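Local coordinates for protein tyrosine--tRNA ligase (Pyrococcus horikoshii, PDB 2CYC) that probably activates tyrosine with ATP and transfers it to the acceptor end of tRNA(Tyr), as a homodimeric class I aminoacyl-tRNA synthetase, at residues D74-I79 with V119-I124; Q132-I137 with Q172-F177; S43-L48 with F262-P267; H224-L229 with V289-E294. All coordinates share one frame; numbering follows the deposited sequence.

Contact 1 of 4, residues D74-I79 with V119-I124. With TYR (tyrosine), chain C.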
# COMPACT_ATOMS: atom_id res chain seq x y z
N ASP A 74 -5.89 7.71 -13.13
CA ASP A 74 -7.26 7.48 -12.67
C ASP A 74 -7.42 6.95 -11.24
O ASP A 74 -8.09 7.60 -10.44
CB ASP A 74 -8.07 6.63 -13.69
CG ASP A 74 -7.41 5.30 -14.06
OD1 ASP A 74 -6.25 5.03 -13.66
OD2 ASP A 74 -8.08 4.52 -14.78
N TRP A 75 -6.83 5.80 -10.92
CA TRP A 75 -6.96 5.27 -9.55
C TRP A 75 -6.39 6.27 -8.56
O TRP A 75 -6.91 6.42 -7.45
CB TRP A 75 -6.22 3.93 -9.38
CG TRP A 75 -6.90 2.76 -10.02
CD1 TRP A 75 -7.80 2.80 -11.05
CD2 TRP A 75 -6.66 1.38 -9.74
NE1 TRP A 75 -8.13 1.52 -11.43
CE2 TRP A 75 -7.44 0.63 -10.65
CE3 TRP A 75 -5.85 0.70 -8.82
CZ2 TRP A 75 -7.44 -0.78 -10.67
CZ3 TRP A 75 -5.84 -0.71 -8.84
CH2 TRP A 75 -6.64 -1.42 -9.76
N HIS A 76 -5.32 6.96 -8.95
CA HIS A 76 -4.69 7.95 -8.07
C HIS A 76 -5.70 9.04 -7.74
O HIS A 76 -5.81 9.45 -6.59
CB HIS A 76 -3.47 8.60 -8.75
CG HIS A 76 -2.45 7.62 -9.25
ND1 HIS A 76 -2.68 6.80 -10.33
CD2 HIS A 76 -1.18 7.38 -8.85
CE1 HIS A 76 -1.59 6.10 -10.58
NE2 HIS A 76 -0.66 6.43 -9.70
N SER A 77 -6.43 9.51 -8.75
CA SER A 77 -7.43 10.56 -8.56
C SER A 77 -8.59 10.04 -7.70
O SER A 77 -9.17 10.79 -6.92
CB SER A 77 -7.97 11.03 -9.92
OG SER A 77 -6.92 11.53 -10.72
N TRP A 78 -8.92 8.77 -7.88
CA TRP A 78 -9.98 8.12 -7.12
C TRP A 78 -9.55 8.12 -5.64
O TRP A 78 -10.33 8.47 -4.75
CB TRP A 78 -10.16 6.69 -7.66
CG TRP A 78 -10.84 5.71 -6.74
CD1 TRP A 78 -11.97 5.91 -5.99
CD2 TRP A 78 -10.46 4.34 -6.53
NE1 TRP A 78 -12.30 4.76 -5.32
CE2 TRP A 78 -11.40 3.78 -5.63
CE3 TRP A 78 -9.41 3.53 -7.02
CZ2 TRP A 78 -11.32 2.44 -5.19
CZ3 TRP A 78 -9.33 2.21 -6.59
CH2 TRP A 78 -10.28 1.67 -5.68
N ILE A 79 -8.31 7.73 -5.40
CA ILE A 79 -7.74 7.70 -4.06
C ILE A 79 -7.74 9.10 -3.45
O ILE A 79 -8.04 9.29 -2.27
CB ILE A 79 -6.29 7.18 -4.09
CG1 ILE A 79 -6.28 5.67 -4.29
CG2 ILE A 79 -5.55 7.60 -2.82
CD1 ILE A 79 -4.88 5.09 -4.47
N VAL A 119 -1.55 6.95 -21.84
CA VAL A 119 -1.79 5.75 -21.04
C VAL A 119 -2.71 6.01 -19.85
O VAL A 119 -2.46 6.90 -19.03
CB VAL A 119 -0.44 5.19 -20.51
CG1 VAL A 119 -0.67 4.11 -19.47
CG2 VAL A 119 0.39 4.63 -21.67
N LEU A 120 -3.80 5.25 -19.76
CA LEU A 120 -4.72 5.36 -18.63
C LEU A 120 -4.03 4.52 -17.54
O LEU A 120 -3.73 3.35 -17.77
CB LEU A 120 -6.08 4.75 -18.99
CG LEU A 120 -7.21 4.94 -17.98
CD1 LEU A 120 -7.41 6.43 -17.71
CD2 LEU A 120 -8.50 4.31 -18.51
N ALA A 121 -3.78 5.11 -16.36
CA ALA A 121 -3.07 4.37 -15.29
C ALA A 121 -3.58 2.96 -15.06
O ALA A 121 -2.78 2.03 -14.91
CB ALA A 121 -3.12 5.16 -13.97
N SER A 122 -4.89 2.78 -15.01
CA SER A 122 -5.44 1.46 -14.77
C SER A 122 -4.92 0.38 -15.73
O SER A 122 -4.98 -0.81 -15.42
CB SER A 122 -6.98 1.51 -14.78
OG SER A 122 -7.47 2.16 -15.94
N GLU A 123 -4.40 0.80 -16.89
CA GLU A 123 -3.85 -0.14 -17.85
C GLU A 123 -2.71 -0.91 -17.18
O GLU A 123 -2.53 -2.10 -17.43
CB GLU A 123 -3.31 0.58 -19.10
CG GLU A 123 -4.33 1.39 -19.90
CD GLU A 123 -3.71 2.14 -21.09
OE1 GLU A 123 -4.32 3.11 -21.60
OE2 GLU A 123 -2.60 1.74 -21.53
N ILE A 124 -1.94 -0.24 -16.33
CA ILE A 124 -0.86 -0.94 -15.64
C ILE A 124 -1.26 -1.34 -14.23
O ILE A 124 -0.80 -2.36 -13.72
CB ILE A 124 0.47 -0.12 -15.58
CG1 ILE A 124 0.31 1.12 -14.69
CG2 ILE A 124 0.89 0.30 -16.99
CD1 ILE A 124 1.62 1.91 -14.49
N TYR C . 0.72 13.44 -8.25
CA TYR C . 0.48 14.07 -9.58
C TYR C . -0.34 15.35 -9.43
O TYR C . -0.83 15.61 -8.31
CB TYR C . -0.26 13.09 -10.50
CG TYR C . 0.54 11.84 -10.83
CD1 TYR C . 1.76 11.94 -11.51
CD2 TYR C . 0.08 10.57 -10.48
CE1 TYR C . 2.51 10.79 -11.81
CE2 TYR C . 0.81 9.43 -10.78
CZ TYR C . 2.03 9.54 -11.44
OH TYR C . 2.75 8.39 -11.72
OXT TYR C . -0.48 16.08 -10.44
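The carboxylate of Asp-74 is gripped by three donors. Ser-122 OG gives its hydrogen to Asp-74 OD2 over 2.7 Å, on the syn lone pair. OD1 takes two longer, weak bonds: Ser-122 N approaches Asp-74 OD1 at 3.0 Å, a weak bond, its N-H angle only 129°, and the amide of Trp-75 bonds weakly to the same oxygen. The last is possible because CG of Asp-74 sits between the backbone N and the carbonyl carbon (chi1 55°), which turns OD1 back to the amide of the next residue. Aspartate suits this place, having two oxygens on a short stem; serine matches it with an amide and a hydroxyl on one residue. Carbon packs round the polar core. Leu-120 CG lies 3.3 Å from Asp-74 OD2, and the single methyl of Ala-121 lies between Asp-74 OD1 and the edge of the His-76 ring. Ser-122 CB approaches Trp-75 NE1 obliquely at 3.5 Å. His-76 turns one face to the bound tyrosine, its CD2 3.4 Å from CE2 of the ligand, while its NE2 makes a weak hydrogen bond to Asp-175. Buried, with a hydroxyl and two weaker amide donors at the start of helix 74-79, the carboxylate of Asp-74 would probably stay ionised and tie that helix, with its pocket histidine, to the turn after strand 117-120.

Contact 2 of 4, residues Q132-I137 with Q172-F177. With TYR (tyrosine), chain C.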
# COMPACT_ATOMS: atom_id res chain seq x y z
N GLN A 132 3.59 -5.79 -7.24
CA GLN A 132 4.69 -6.45 -6.58
C GLN A 132 5.82 -5.42 -6.49
O GLN A 132 6.59 -5.39 -5.53
CB GLN A 132 5.14 -7.67 -7.39
CG GLN A 132 6.35 -8.38 -6.79
CD GLN A 132 6.65 -9.71 -7.47
OE1 GLN A 132 6.55 -9.83 -8.69
NE2 GLN A 132 7.02 -10.71 -6.68
N THR A 133 5.90 -4.56 -7.50
CA THR A 133 6.92 -3.52 -7.52
C THR A 133 6.54 -2.39 -6.55
O THR A 133 7.41 -1.73 -5.99
CB THR A 133 7.17 -3.03 -8.97
OG1 THR A 133 8.12 -3.92 -9.57
CG2 THR A 133 7.70 -1.60 -9.02
N VAL A 134 5.25 -2.16 -6.34
CA VAL A 134 4.85 -1.15 -5.37
C VAL A 134 5.40 -1.63 -4.01
O VAL A 134 5.94 -0.85 -3.23
CB VAL A 134 3.31 -1.00 -5.25
CG1 VAL A 134 2.96 -0.22 -3.99
CG2 VAL A 134 2.74 -0.26 -6.49
N ILE A 135 5.25 -2.93 -3.76
CA ILE A 135 5.74 -3.53 -2.51
C ILE A 135 7.27 -3.44 -2.43
O ILE A 135 7.82 -3.04 -1.42
CB ILE A 135 5.36 -5.03 -2.41
CG1 ILE A 135 3.84 -5.20 -2.37
CG2 ILE A 135 6.00 -5.64 -1.16
CD1 ILE A 135 3.19 -4.49 -1.22
N ASP A 136 7.94 -3.84 -3.51
CA ASP A 136 9.40 -3.83 -3.57
C ASP A 136 9.95 -2.45 -3.21
O ASP A 136 10.90 -2.32 -2.44
CB ASP A 136 9.86 -4.23 -4.98
CG ASP A 136 11.36 -4.40 -5.07
OD1 ASP A 136 11.98 -4.83 -4.07
OD2 ASP A 136 11.92 -4.14 -6.16
N ILE A 137 9.34 -1.42 -3.79
CA ILE A 137 9.74 -0.05 -3.52
C ILE A 137 9.43 0.30 -2.06
O ILE A 137 10.26 0.88 -1.35
CB ILE A 137 8.96 0.91 -4.44
CG1 ILE A 137 9.49 0.78 -5.88
CG2 ILE A 137 9.06 2.34 -3.92
CD1 ILE A 137 8.49 1.31 -6.94
N GLN A 172 3.09 6.32 -7.38
CA GLN A 172 3.69 7.28 -8.31
C GLN A 172 5.12 6.85 -8.62
O GLN A 172 5.56 6.93 -9.77
CB GLN A 172 3.69 8.71 -7.75
CG GLN A 172 4.22 9.78 -8.75
CD GLN A 172 3.69 11.18 -8.48
OE1 GLN A 172 2.66 11.35 -7.82
NE2 GLN A 172 4.37 12.21 -9.01
N VAL A 173 5.85 6.40 -7.60
CA VAL A 173 7.22 5.96 -7.84
C VAL A 173 7.21 4.69 -8.70
O VAL A 173 8.00 4.57 -9.64
CB VAL A 173 7.95 5.71 -6.51
CG1 VAL A 173 9.30 5.07 -6.75
CG2 VAL A 173 8.12 7.04 -5.77
N ALA A 174 6.32 3.75 -8.38
CA ALA A 174 6.20 2.50 -9.13
C ALA A 174 5.82 2.76 -10.59
O ALA A 174 6.30 2.06 -11.50
CB ALA A 174 5.15 1.59 -8.46
N ASP A 175 4.98 3.76 -10.82
CA ASP A 175 4.57 4.11 -12.17
C ASP A 175 5.80 4.39 -13.02
O ASP A 175 5.82 4.10 -14.22
CB ASP A 175 3.70 5.37 -12.18
CG ASP A 175 2.37 5.17 -11.51
OD1 ASP A 175 1.91 4.02 -11.42
OD2 ASP A 175 1.78 6.18 -11.08
N ILE A 176 6.81 4.98 -12.40
CA ILE A 176 8.03 5.31 -13.11
C ILE A 176 8.80 4.06 -13.54
O ILE A 176 9.12 3.88 -14.72
CB ILE A 176 8.96 6.23 -12.25
CG1 ILE A 176 8.34 7.63 -12.14
CG2 ILE A 176 10.37 6.28 -12.85
CD1 ILE A 176 9.00 8.54 -11.11
N PHE A 177 9.08 3.19 -12.58
CA PHE A 177 9.84 2.00 -12.89
C PHE A 177 9.11 0.97 -13.73
O PHE A 177 9.72 0.34 -14.59
CB PHE A 177 10.38 1.40 -11.60
CG PHE A 177 11.37 2.30 -10.92
CD1 PHE A 177 12.67 2.42 -11.43
CD2 PHE A 177 10.98 3.11 -9.87
CE1 PHE A 177 13.57 3.35 -10.89
CE2 PHE A 177 11.87 4.05 -9.32
CZ PHE A 177 13.17 4.17 -9.83
N TYR C . 0.72 13.44 -8.25
CA TYR C . 0.48 14.07 -9.58
C TYR C . -0.34 15.35 -9.43
O TYR C . -0.83 15.61 -8.31
CB TYR C . -0.26 13.09 -10.50
CG TYR C . 0.54 11.84 -10.83
CD1 TYR C . 1.76 11.94 -11.51
CD2 TYR C . 0.08 10.57 -10.48
CE1 TYR C . 2.51 10.79 -11.81
CE2 TYR C . 0.81 9.43 -10.78
CZ TYR C . 2.03 9.54 -11.44
OH TYR C . 2.75 8.39 -11.72
OXT TYR C . -0.48 16.08 -10.44
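Helices 132-137 and 172-177 pass with their axes 9.0 Å apart at closest approach, their N-to-C directions 115° from each other, and come nearest at Val-134 and Ala-174, whose CA atoms are 5.4 Å apart. Alanine suits this crossing because its lone methyl lets the backbones draw close: Ala-174 CB meets Val-134 CG2 at 3.6 Å and touches CG2 of Thr-133 more loosely. Thr-133 turns its methyl to this apolar patch while its OG1 is hydrogen-bonded to His-207. Ile-137 reaches across. Its extended chain (chi2 160°) drives CD1 to 3.4 Å from Ala-174 CA, tighter than usual carbon packing, and the same methyl touches Val-173 CG1 and, obliquely, the ring of Phe-177. This packing backs the helix whose polar residues meet the ligand. Asp-175 OD2 accepts a very short 2.5 Å bond from the phenolic OH of the bound tyrosine, and its OD1 is held by Tyr-130. Gln-172, extended, lays its amide over one face of the ligand ring, and its OE1 receives the ligand's amino N at 2.9 Å. An aspartate recognising the phenol and a glutamine the amino group are characteristic of the tyrosine pocket in class I tyrosyl-tRNA synthetases.

Contact 3 of 4, residues S43-L48 with F262-P267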
# COMPACT_ATOMS: atom_id res chain seq x y z
N SER A 43 -9.42 15.83 -12.54
CA SER A 43 -10.35 16.47 -11.61
C SER A 43 -10.77 17.90 -11.91
O SER A 43 -11.11 18.63 -10.99
CB SER A 43 -9.76 16.47 -10.21
OG SER A 43 -8.58 17.26 -10.19
N GLY A 44 -10.75 18.30 -13.18
CA GLY A 44 -11.15 19.66 -13.50
C GLY A 44 -10.64 20.14 -14.84
O GLY A 44 -10.00 19.40 -15.58
N TYR A 45 -10.93 21.40 -15.15
CA TYR A 45 -10.51 22.01 -16.40
C TYR A 45 -9.00 22.19 -16.41
O TYR A 45 -8.38 22.43 -15.38
CB TYR A 45 -11.21 23.36 -16.61
CG TYR A 45 -12.71 23.23 -16.77
CD1 TYR A 45 -13.58 23.63 -15.77
CD2 TYR A 45 -13.25 22.68 -17.94
CE1 TYR A 45 -14.96 23.49 -15.91
CE2 TYR A 45 -14.63 22.53 -18.10
CZ TYR A 45 -15.48 22.94 -17.08
OH TYR A 45 -16.84 22.80 -17.22
N ILE A 46 -8.42 22.07 -17.59
CA ILE A 46 -6.98 22.20 -17.75
C ILE A 46 -6.57 23.68 -17.78
O ILE A 46 -6.89 24.39 -18.74
CB ILE A 46 -6.51 21.52 -19.06
CG1 ILE A 46 -6.76 20.01 -18.97
CG2 ILE A 46 -5.03 21.84 -19.32
CD1 ILE A 46 -6.66 19.30 -20.32
N HIS A 47 -5.89 24.14 -16.73
CA HIS A 47 -5.45 25.54 -16.69
C HIS A 47 -4.13 25.64 -17.44
O HIS A 47 -3.54 24.61 -17.77
CB HIS A 47 -5.33 26.04 -15.24
CG HIS A 47 -4.30 25.32 -14.42
ND1 HIS A 47 -2.95 25.53 -14.59
CD2 HIS A 47 -4.43 24.44 -13.41
CE1 HIS A 47 -2.28 24.80 -13.71
NE2 HIS A 47 -3.16 24.13 -12.98
N LEU A 48 -3.66 26.86 -17.72
CA LEU A 48 -2.43 27.05 -18.51
C LEU A 48 -1.17 26.37 -17.98
O LEU A 48 -0.31 25.95 -18.77
CB LEU A 48 -2.15 28.55 -18.71
CG LEU A 48 -3.31 29.36 -19.28
CD1 LEU A 48 -2.83 30.77 -19.66
CD2 LEU A 48 -3.88 28.65 -20.49
N PHE A 262 -8.10 28.89 -18.24
CA PHE A 262 -8.17 27.56 -18.82
C PHE A 262 -7.93 27.63 -20.32
O PHE A 262 -8.24 28.64 -20.97
CB PHE A 262 -9.52 26.93 -18.48
CG PHE A 262 -9.80 26.91 -17.00
CD1 PHE A 262 -10.82 27.68 -16.46
CD2 PHE A 262 -9.02 26.14 -16.14
CE1 PHE A 262 -11.06 27.68 -15.08
CE2 PHE A 262 -9.26 26.13 -14.76
CZ PHE A 262 -10.27 26.90 -14.23
N ILE A 263 -7.36 26.57 -20.88
CA ILE A 263 -7.02 26.55 -22.29
C ILE A 263 -8.17 26.89 -23.23
O ILE A 263 -7.94 27.45 -24.30
CB ILE A 263 -6.40 25.19 -22.70
CG1 ILE A 263 -7.36 24.04 -22.41
CG2 ILE A 263 -5.08 24.98 -21.97
CD1 ILE A 263 -6.81 22.69 -22.87
N HIS A 264 -9.40 26.57 -22.84
CA HIS A 264 -10.55 26.87 -23.68
C HIS A 264 -11.39 28.07 -23.22
O HIS A 264 -12.52 28.24 -23.67
CB HIS A 264 -11.44 25.63 -23.80
CG HIS A 264 -11.56 24.84 -22.54
ND1 HIS A 264 -12.15 25.35 -21.40
CD2 HIS A 264 -11.09 23.62 -22.20
CE1 HIS A 264 -12.04 24.48 -20.42
NE2 HIS A 264 -11.40 23.42 -20.88
N ASP A 265 -10.85 28.90 -22.33
CA ASP A 265 -11.60 30.08 -21.90
C ASP A 265 -11.89 30.99 -23.12
O ASP A 265 -11.04 31.13 -24.01
CB ASP A 265 -10.82 30.89 -20.85
CG ASP A 265 -11.01 30.35 -19.44
OD1 ASP A 265 -11.93 29.53 -19.22
OD2 ASP A 265 -10.24 30.77 -18.54
N SER A 266 -13.07 31.60 -23.15
CA SER A 266 -13.42 32.46 -24.28
C SER A 266 -12.55 33.71 -24.29
O SER A 266 -11.90 34.04 -23.29
CB SER A 266 -14.89 32.88 -24.18
OG SER A 266 -15.08 33.80 -23.12
N PRO A 267 -12.53 34.44 -25.42
CA PRO A 267 -11.71 35.66 -25.49
C PRO A 267 -12.11 36.63 -24.39
O PRO A 267 -11.26 37.24 -23.76
CB PRO A 267 -12.02 36.20 -26.89
CG PRO A 267 -12.27 34.93 -27.68
CD PRO A 267 -13.14 34.14 -26.73
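Tyr-45 CB rests over one face of the Phe-262 ring, 3.9 Å from its centroid, a CH-pi contact. Beyond CB the tyrosine ring turns its edge toward that face, the planes 52° apart. Tyr-45 CD2 also comes within 3.3 Å of His-264 CE1, at the edge of an imidazole brought there by a CG set between its backbone N and carbonyl carbon (chi1 39°); the three rings form an aromatic cluster. An alanine in place of Phe-262 would probably leave Tyr-45 CB and His-47 CB without their shared ring and open a gap between the two loops. Beside the rings a single beta bridge joins His-47 with Phe-262, and Ile-263 N bonds to Ile-46 O at 3.1 Å, nearly straight at 166°. Branched, apolar Ile-263 suits the inner side, its CD1 against Ile-46 CB and its CG2 against Leu-48 CD2. One shell out, in a type I turn from Phe-262 to Asp-265, Asp-265 OD2 accepts Phe-262 N at 2.9 Å and forms a salt bridge with Lys-273. Tyr-97 holds the imidazole of His-264. His-47, N-cap of helix 48-63, bonds through NE2 to Ser-253, consistent with the class I HIGH signature meeting the KMSKS motif, two elements that serve ATP. Helix 87-108 lies against Ile-46 and Ile-263, and helix 363-370 against Tyr-45.

Contact 4 of 4, residues H224-L229 with V289-E294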
# COMPACT_ATOMS: atom_id res chain seq x y z
N HIS A 224 8.54 24.87 -14.09
CA HIS A 224 8.06 25.97 -13.27
C HIS A 224 6.54 25.91 -13.08
O HIS A 224 5.79 25.55 -14.00
CB HIS A 224 8.46 27.29 -13.95
CG HIS A 224 7.93 28.52 -13.28
ND1 HIS A 224 8.47 29.02 -12.11
CD2 HIS A 224 6.92 29.35 -13.61
CE1 HIS A 224 7.82 30.12 -11.77
NE2 HIS A 224 6.87 30.34 -12.66
N LEU A 225 6.08 26.26 -11.88
CA LEU A 225 4.65 26.28 -11.59
C LEU A 225 4.12 27.70 -11.79
O LEU A 225 4.49 28.61 -11.06
CB LEU A 225 4.39 25.83 -10.16
CG LEU A 225 4.88 24.44 -9.74
CD1 LEU A 225 4.56 24.22 -8.26
CD2 LEU A 225 4.21 23.37 -10.60
N LEU A 226 3.28 27.91 -12.80
CA LEU A 226 2.73 29.25 -13.02
C LEU A 226 1.83 29.64 -11.84
O LEU A 226 1.05 28.83 -11.34
CB LEU A 226 1.92 29.30 -14.32
CG LEU A 226 2.65 29.13 -15.66
CD1 LEU A 226 1.63 29.16 -16.79
CD2 LEU A 226 3.68 30.24 -15.84
N LEU A 227 1.94 30.89 -11.41
CA LEU A 227 1.14 31.42 -10.32
C LEU A 227 -0.29 31.72 -10.75
O LEU A 227 -0.54 32.00 -11.92
CB LEU A 227 1.75 32.71 -9.78
CG LEU A 227 3.10 32.61 -9.08
CD1 LEU A 227 3.62 34.00 -8.78
CD2 LEU A 227 2.95 31.77 -7.80
N GLY A 228 -1.22 31.65 -9.80
CA GLY A 228 -2.59 32.00 -10.10
C GLY A 228 -2.58 33.53 -10.21
O GLY A 228 -1.63 34.16 -9.77
N LEU A 229 -3.62 34.12 -10.78
CA LEU A 229 -3.66 35.57 -10.95
C LEU A 229 -4.15 36.37 -9.74
O LEU A 229 -4.09 37.60 -9.75
CB LEU A 229 -4.53 35.91 -12.17
CG LEU A 229 -4.05 35.30 -13.49
CD1 LEU A 229 -5.08 35.53 -14.59
CD2 LEU A 229 -2.70 35.91 -13.86
N VAL A 289 1.33 38.26 -13.39
CA VAL A 289 1.34 38.61 -14.79
C VAL A 289 2.74 38.51 -15.41
O VAL A 289 2.89 37.95 -16.50
CB VAL A 289 0.78 40.03 -15.03
CG1 VAL A 289 0.88 40.37 -16.51
CG2 VAL A 289 -0.67 40.11 -14.57
N LEU A 290 3.75 39.05 -14.73
CA LEU A 290 5.11 38.97 -15.26
C LEU A 290 5.55 37.50 -15.29
O LEU A 290 6.33 37.10 -16.15
CB LEU A 290 6.09 39.79 -14.40
CG LEU A 290 6.06 41.33 -14.48
CD1 LEU A 290 7.06 41.90 -13.47
CD2 LEU A 290 6.41 41.79 -15.91
N ASP A 291 5.05 36.72 -14.34
CA ASP A 291 5.35 35.29 -14.25
C ASP A 291 4.92 34.61 -15.56
O ASP A 291 5.67 33.83 -16.15
CB ASP A 291 4.61 34.69 -13.05
CG ASP A 291 4.99 33.24 -12.77
OD1 ASP A 291 4.10 32.36 -12.80
OD2 ASP A 291 6.18 32.97 -12.51
N TRP A 292 3.71 34.94 -16.01
CA TRP A 292 3.17 34.38 -17.25
C TRP A 292 3.92 34.92 -18.47
O TRP A 292 4.15 34.20 -19.45
CB TRP A 292 1.67 34.71 -17.36
CG TRP A 292 0.80 33.94 -16.40
CD1 TRP A 292 1.18 33.39 -15.20
CD2 TRP A 292 -0.61 33.67 -16.53
NE1 TRP A 292 0.10 32.80 -14.58
CE2 TRP A 292 -1.01 32.96 -15.37
CE3 TRP A 292 -1.57 33.96 -17.51
CZ2 TRP A 292 -2.34 32.53 -15.17
CZ3 TRP A 292 -2.90 33.53 -17.31
CH2 TRP A 292 -3.26 32.82 -16.14
N VAL A 293 4.31 36.20 -18.41
CA VAL A 293 5.04 36.80 -19.52
C VAL A 293 6.39 36.09 -19.68
O VAL A 293 6.81 35.76 -20.78
CB VAL A 293 5.32 38.32 -19.27
CG1 VAL A 293 6.33 38.84 -20.28
CG2 VAL A 293 4.02 39.12 -19.38
N GLU A 294 7.07 35.85 -18.56
CA GLU A 294 8.36 35.20 -18.63
C GLU A 294 8.32 33.76 -19.13
O GLU A 294 9.09 33.39 -20.00
CB GLU A 294 9.05 35.21 -17.26
CG GLU A 294 10.45 34.59 -17.33
CD GLU A 294 11.20 34.65 -16.02
OE1 GLU A 294 12.40 34.32 -16.01
OE2 GLU A 294 10.59 35.03 -15.00
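Asp-291 and His-224 meet tip to tip: His-224 NE2 donates to Asp-291 OD2 over 2.7 Å, on the syn lone pair, with ring and carboxylate planes 56° apart. A longer, weak bond runs from the same N-H to OD1. The better donor to OD1 is the backbone amide of Leu-227, which approaches Asp-291 OD1 at 3.0 Å on the anti side and almost straight (169°). Both oxygens are therefore supplied, one chiefly by a side chain and the other by a main chain. With CG anti to its backbone N (chi1 -173°), aspartate extends from the helix to the loop, and the negative charge could favour a protonated imidazole. His-224 also stacks on Tyr-295. Here helix 288-297 receives the loop that follows strand 214-223 of the central sheet, a loop whose Leu-226 and Gly-228 pair by backbone with Met-252 of the KMSKS motif and with Met-250. The carbonyl of Leu-227 is satisfied in turn by Trp-292 NE1, 2.9 Å from Leu-227 O and near the plane of the indole. One face of the indole suits leucine: Leu-229 CD2 lies over the six-membered ring, 3.7 Å from its centroid, and Leu-226 CB comes in obliquely near NE1. A leucine in place of Trp-292 would probably leave the Leu-227 carbonyl without this donor and Leu-229 without the flat face it packs on.

In the fold
Contacts 1 and 2 follow each other along the chain and lie 14 Å apart between centres, on one side of the chain's centre; they meet where His-76 of helix 74-79 reaches Asp-175 of helix 164-178. Both border the bound tyrosine and touch the second subunit: helix 74-79 serves both the pocket and the dimer interface, and in contact 2 the interface helix packs on the pocket helix. Contacts 3 and 4 interleave in sequence, their centres 15 Å apart, and touch through Leu-48 and Trp-292, near the KMSKS loop. Contact 2 is 32 to 33 Å from each of them between centres. Contact 3 brings the loop after strand 36-40 to the loop before helix 267-276, with the region holding contacts 1 and 2 between them in sequence.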